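Local coordinates for TfuA domain-containing protein (Methanosarcina acetivorans, PDB 6XP8) that probably assists a YcaO enzyme in thioamidation of the peptide backbone, at residues A[1-13]-A[36-48]. Numbering follows the deposited sequence.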
loop_
_atom_site.group_PDB
_atom_site.type_symbol
_atom_site.label_atom_id
_atom_site.label_comp_id
_atom_site.label_asym_id
_atom_site.label_seq_id
_atom_site.Cartn_x
_atom_site.Cartn_y
_atom_site.Cartn_z
ATOM N N ALA A 1 4.754 10.616 24.719
ATOM C CA ALA A 1 5.095 9.769 23.537
ATOM C C ALA A 1 4.630 10.439 22.244
ATOM O O ALA A 1 3.482 10.878 22.142
ATOM C CB ALA A 1 4.487 8.382 23.682
ATOM N N ARG A 2 5.541 10.525 21.275
ATOM C CA ARG A 2 5.267 11.143 19.974
ATOM C C ARG A 2 5.386 10.112 18.852
ATOM O O ARG A 2 6.290 9.266 18.866
ATOM C CB ARG A 2 6.231 12.308 19.707
ATOM C CG ARG A 2 6.109 13.495 20.658
ATOM C CD ARG A 2 5.338 14.659 20.048
ATOM N NE ARG A 2 3.923 14.663 20.428
ATOM C CZ ARG A 2 2.895 14.575 19.582
ATOM N NH1 ARG A 2 3.089 14.478 18.268
ATOM N NH2 ARG A 2 1.655 14.587 20.054
ATOM N N ALA A 3 4.466 10.195 17.893
ATOM C CA ALA A 3 4.482 9.328 16.711
ATOM C C ALA A 3 4.810 10.082 15.430
ATOM O O ALA A 3 4.388 11.227 15.244
ATOM C CB ALA A 3 3.158 8.601 16.558
ATOM N N VAL A 4 5.567 9.417 14.562
ATOM C CA VAL A 4 5.835 9.882 13.201
ATOM C C VAL A 4 5.331 8.825 12.204
ATOM O O VAL A 4 5.580 7.629 12.381
ATOM C CB VAL A 4 7.329 10.287 13.002
ATOM C CG1 VAL A 4 8.286 9.133 13.293
ATOM C CG2 VAL A 4 7.572 10.867 11.616
ATOM N N ILE A 5 4.589 9.276 11.190
ATOM C CA ILE A 5 3.992 8.382 10.180
ATOM C C ILE A 5 4.419 8.788 8.777
ATOM O O ILE A 5 4.249 9.939 8.374
ATOM C CB ILE A 5 2.436 8.370 10.242
ATOM C CG1 ILE A 5 1.912 8.144 11.667
ATOM C CG2 ILE A 5 1.839 7.380 9.241
ATOM C CD1 ILE A 5 2.194 6.777 12.244
ATOM N N PHE A 6 4.963 7.828 8.033
ATOM C CA PHE A 6 5.366 8.058 6.650
ATOM C C PHE A 6 4.271 7.550 5.727
ATOM O O PHE A 6 4.074 6.338 5.599
ATOM C CB PHE A 6 6.707 7.379 6.365
ATOM C CG PHE A 6 7.826 7.872 7.244
ATOM C CD1 PHE A 6 8.590 8.975 6.862
ATOM C CD2 PHE A 6 8.110 7.244 8.458
ATOM C CE1 PHE A 6 9.620 9.442 7.674
ATOM C CE2 PHE A 6 9.131 7.715 9.279
ATOM C CZ PHE A 6 9.892 8.811 8.881
ATOM N N THR A 7 3.545 8.487 5.111
ATOM C CA THR A 7 2.404 8.168 4.237
ATOM C C THR A 7 2.145 9.303 3.224
ATOM O O THR A 7 3.009 10.168 3.032
ATOM C CB THR A 7 1.144 7.704 5.042
ATOM O OG1 THR A 7 0.214 7.051 4.167
ATOM C CG2 THR A 7 0.450 8.845 5.790
ATOM N N GLY A 8 0.986 9.285 2.567
ATOM C CA GLY A 8 0.662 10.262 1.532
ATOM C C GLY A 8 0.068 9.621 0.299
ATOM O O GLY A 8 -0.779 10.232 -0.363
ATOM N N ASN A 9 0.515 8.398 -0.007
ATOM C CA ASN A 9 0.054 7.639 -1.175
ATOM C C ASN A 9 -1.192 6.806 -0.858
ATOM O O ASN A 9 -2.240 7.002 -1.466
ATOM C CB ASN A 9 1.162 6.720 -1.728
ATOM C CG ASN A 9 2.470 7.448 -2.021
ATOM O OD1 ASN A 9 2.510 8.663 -2.272
ATOM N ND2 ASN A 9 3.553 6.693 -2.012
ATOM N N SER A 10 -1.075 5.893 0.105
ATOM C CA SER A 10 -2.158 4.954 0.446
ATOM C C SER A 10 -3.312 5.660 1.158
ATOM O O SER A 10 -4.476 5.252 1.050
ATOM C CB SER A 10 -1.612 3.816 1.307
ATOM O OG SER A 10 -0.617 3.097 0.599
ATOM N N ILE A 11 -2.961 6.708 1.896
ATOM C CA ILE A 11 -3.907 7.645 2.493
ATOM C C ILE A 11 -3.209 9.006 2.519
ATOM O O ILE A 11 -2.004 9.093 2.781
ATOM C CB ILE A 11 -4.398 7.184 3.900
ATOM C CG1 ILE A 11 -5.585 8.044 4.373
ATOM C CG2 ILE A 11 -3.257 7.147 4.919
ATOM C CD1 ILE A 11 -6.420 7.430 5.482
ATOM N N SER A 12 -3.960 10.062 2.228
ATOM C CA SER A 12 -3.414 11.413 2.260
ATOM C C SER A 12 -3.153 11.860 3.695
ATOM O O SER A 12 -3.748 11.324 4.643
ATOM C CB SER A 12 -4.356 12.391 1.551
ATOM O OG SER A 12 -5.562 12.553 2.277
ATOM N N HIS A 13 -2.250 12.828 3.851
ATOM C CA HIS A 13 -1.980 13.444 5.154
ATOM C C HIS A 13 -3.266 14.055 5.714
ATOM O O HIS A 13 -3.543 13.927 6.897
ATOM C CB HIS A 13 -0.887 14.508 5.037
ATOM C CG HIS A 13 0.490 13.954 4.818
ATOM N ND1 HIS A 13 1.627 14.702 5.034
ATOM C CD2 HIS A 13 0.914 12.731 4.417
ATOM C CE1 HIS A 13 2.693 13.969 4.766
ATOM N NE2 HIS A 13 2.288 12.767 4.392
ATOM N N PHE A 36 14.277 10.989 13.440
ATOM C CA PHE A 36 13.155 10.937 14.376
ATOM C C PHE A 36 13.461 10.122 15.630
ATOM O O PHE A 36 13.015 10.479 16.724
ATOM C CB PHE A 36 11.885 10.470 13.658
ATOM C CG PHE A 36 11.457 11.405 12.565
ATOM C CD1 PHE A 36 10.778 12.593 12.870
ATOM C CD2 PHE A 36 11.786 11.138 11.235
ATOM C CE1 PHE A 36 10.407 13.477 11.864
ATOM C CE2 PHE A 36 11.417 12.021 10.223
ATOM C CZ PHE A 36 10.731 13.189 10.539
ATOM N N VAL A 37 14.242 9.055 15.466
ATOM C CA VAL A 37 14.792 8.284 16.596
ATOM C C VAL A 37 15.603 9.203 17.521
ATOM O O VAL A 37 15.417 9.172 18.743
ATOM C CB VAL A 37 15.639 7.073 16.115
ATOM C CG1 VAL A 37 16.292 6.327 17.279
ATOM C CG2 VAL A 37 14.783 6.112 15.299
ATOM N N GLN A 38 16.466 10.035 16.931
ATOM C CA GLN A 38 17.322 10.954 17.696
ATOM C C GLN A 38 16.563 12.130 18.315
ATOM O O GLN A 38 17.009 12.695 19.316
ATOM C CB GLN A 38 18.511 11.449 16.856
ATOM C CG GLN A 38 19.529 10.374 16.475
ATOM C CD GLN A 38 20.164 9.659 17.661
ATOM O OE1 GLN A 38 20.535 10.278 18.661
ATOM N NE2 GLN A 38 20.310 8.345 17.541
ATOM N N GLN A 39 15.418 12.481 17.729
ATOM C CA GLN A 39 14.527 13.517 18.271
ATOM C C GLN A 39 13.668 13.014 19.443
ATOM O O GLN A 39 12.956 13.800 20.077
ATOM C CB GLN A 39 13.638 14.105 17.165
ATOM C CG GLN A 39 14.322 15.146 16.286
ATOM C CD GLN A 39 13.421 15.722 15.201
ATOM O OE1 GLN A 39 12.224 15.437 15.137
ATOM N NE2 GLN A 39 14.000 16.549 14.340
ATOM N N GLY A 40 13.742 11.710 19.719
ATOM C CA GLY A 40 13.041 11.095 20.850
ATOM C C GLY A 40 11.662 10.515 20.576
ATOM O O GLY A 40 10.915 10.239 21.519
ATOM N N TYR A 41 11.314 10.325 19.300
ATOM C CA TYR A 41 10.019 9.720 18.925
ATOM C C TYR A 41 9.917 8.275 19.424
ATOM O O TYR A 41 10.908 7.535 19.431
ATOM C CB TYR A 41 9.769 9.803 17.408
ATOM C CG TYR A 41 9.308 11.162 16.907
ATOM C CD1 TYR A 41 10.213 12.224 16.759
ATOM C CD2 TYR A 41 7.969 11.385 16.565
ATOM C CE1 TYR A 41 9.795 13.467 16.304
ATOM C CE2 TYR A 41 7.542 12.626 16.103
ATOM C CZ TYR A 41 8.462 13.663 15.974
ATOM O OH TYR A 41 8.057 14.893 15.517
ATOM N N LYS A 42 8.713 7.887 19.846
ATOM C CA LYS A 42 8.499 6.589 20.492
ATOM C C LYS A 42 7.903 5.523 19.576
ATOM O O LYS A 42 8.126 4.331 19.788
ATOM C CB LYS A 42 7.653 6.736 21.765
ATOM C CG LYS A 42 8.375 7.393 22.940
ATOM C CD LYS A 42 9.502 6.522 23.490
ATOM C CE LYS A 42 10.542 7.361 24.216
ATOM N NZ LYS A 42 11.660 6.516 24.724
ATOM N N VAL A 43 7.135 5.960 18.577
ATOM C CA VAL A 43 6.527 5.048 17.597
ATOM C C VAL A 43 6.729 5.602 16.185
ATOM O O VAL A 43 6.507 6.794 15.942
ATOM C CB VAL A 43 5.015 4.784 17.867
ATOM C CG1 VAL A 43 4.451 3.773 16.872
ATOM C CG2 VAL A 43 4.776 4.264 19.281
ATOM N N ILE A 44 7.176 4.730 15.279
ATOM C CA ILE A 44 7.232 5.017 13.840
ATOM C C ILE A 44 6.199 4.139 13.130
ATOM O O ILE A 44 6.186 2.924 13.308
ATOM C CB ILE A 44 8.637 4.747 13.234
ATOM C CG1 ILE A 44 9.701 5.647 13.889
ATOM C CG2 ILE A 44 8.625 4.948 11.713
ATOM C CD1 ILE A 44 11.136 5.190 13.680
ATOM N N GLY A 45 5.347 4.767 12.324
ATOM C CA GLY A 45 4.480 4.047 11.396
ATOM C C GLY A 45 5.021 4.189 9.987
ATOM O O GLY A 45 5.156 5.305 9.478
ATOM N N ILE A 46 5.364 3.061 9.373
ATOM C CA ILE A 46 5.770 3.055 7.967
ATOM C C ILE A 46 4.583 2.538 7.166
ATOM O O ILE A 46 4.193 1.380 7.313
ATOM C CB ILE A 46 7.034 2.197 7.696
ATOM C CG1 ILE A 46 8.229 2.677 8.549
ATOM C CG2 ILE A 46 7.373 2.229 6.207
ATOM C CD1 ILE A 46 9.428 1.742 8.530
ATOM N N ILE A 47 3.994 3.413 6.351
ATOM C CA ILE A 47 2.951 3.012 5.402
ATOM C C ILE A 47 3.584 3.002 4.005
ATOM O O ILE A 47 3.832 1.933 3.438
ATOM C CB ILE A 47 1.677 3.900 5.488
ATOM C CG1 ILE A 47 1.074 3.827 6.909
ATOM C CG2 ILE A 47 0.652 3.482 4.429
ATOM C CD1 ILE A 47 -0.090 4.763 7.199
ATOM N N ASP A 48 3.891 4.194 3.499
ATOM C CA ASP A 48 4.427 4.374 2.153
ATOM C C ASP A 48 5.912 4.682 2.182
ATOM O O ASP A 48 6.418 5.278 3.138
ATOM C CB ASP A 48 3.657 5.478 1.421
ATOM C CG ASP A 48 2.170 5.182 1.326
ATOM O OD1 ASP A 48 1.820 4.049 0.943
ATOM O OD2 ASP A 48 1.355 6.082 1.639
HETATM O O HOH W 1 8.279 10.688 22.088
#
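Three donors converge on D48 OD2: the backbone N of S10 at 2.9 Å, the hydroxyl of T7, and the backbone N of N9. S10 N comes from the syn side through a nearly straight N-H...O bond (170°), whereas T7 OG1 and N9 N come from opposite sides of the carboxylate plane. The second oxygen, D48 OD1, spends its syn lone pair on S10 OG at 2.6 Å, so both oxygens are held and the carboxylate's rotation is fixed. With an alanine here instead of D48, the hydroxyls of T7 and S10 and the N-H groups of N9 and S10 would lose the carboxylate they share, and the loop 7-10 would probably be freer to shift. Behind this site, strands 3-6 and 43-46 run parallel, 12° apart, joined by backbone hydrogen bonds such as F6 N to G45 O (2.9 Å). G45 lacks a side chain where I5 CD1 lies 3.7 Å from its CA. On the face bearing V4 and F6, V4 CG2, anti to the backbone N, sits 3.8 Å from the F36 ring centroid in a CH-pi contact, and F6 turns its edge to F36 in an offset edge-to-face pair (planes at 77°). F36 thus packs helix 33-38 on strand 3-6, within the beta-alpha-beta crossover from 23-25 to 43-46 of a parallel, Rossmann-like alpha/beta fold, the D48 loop lying at the strands' C-terminal ends.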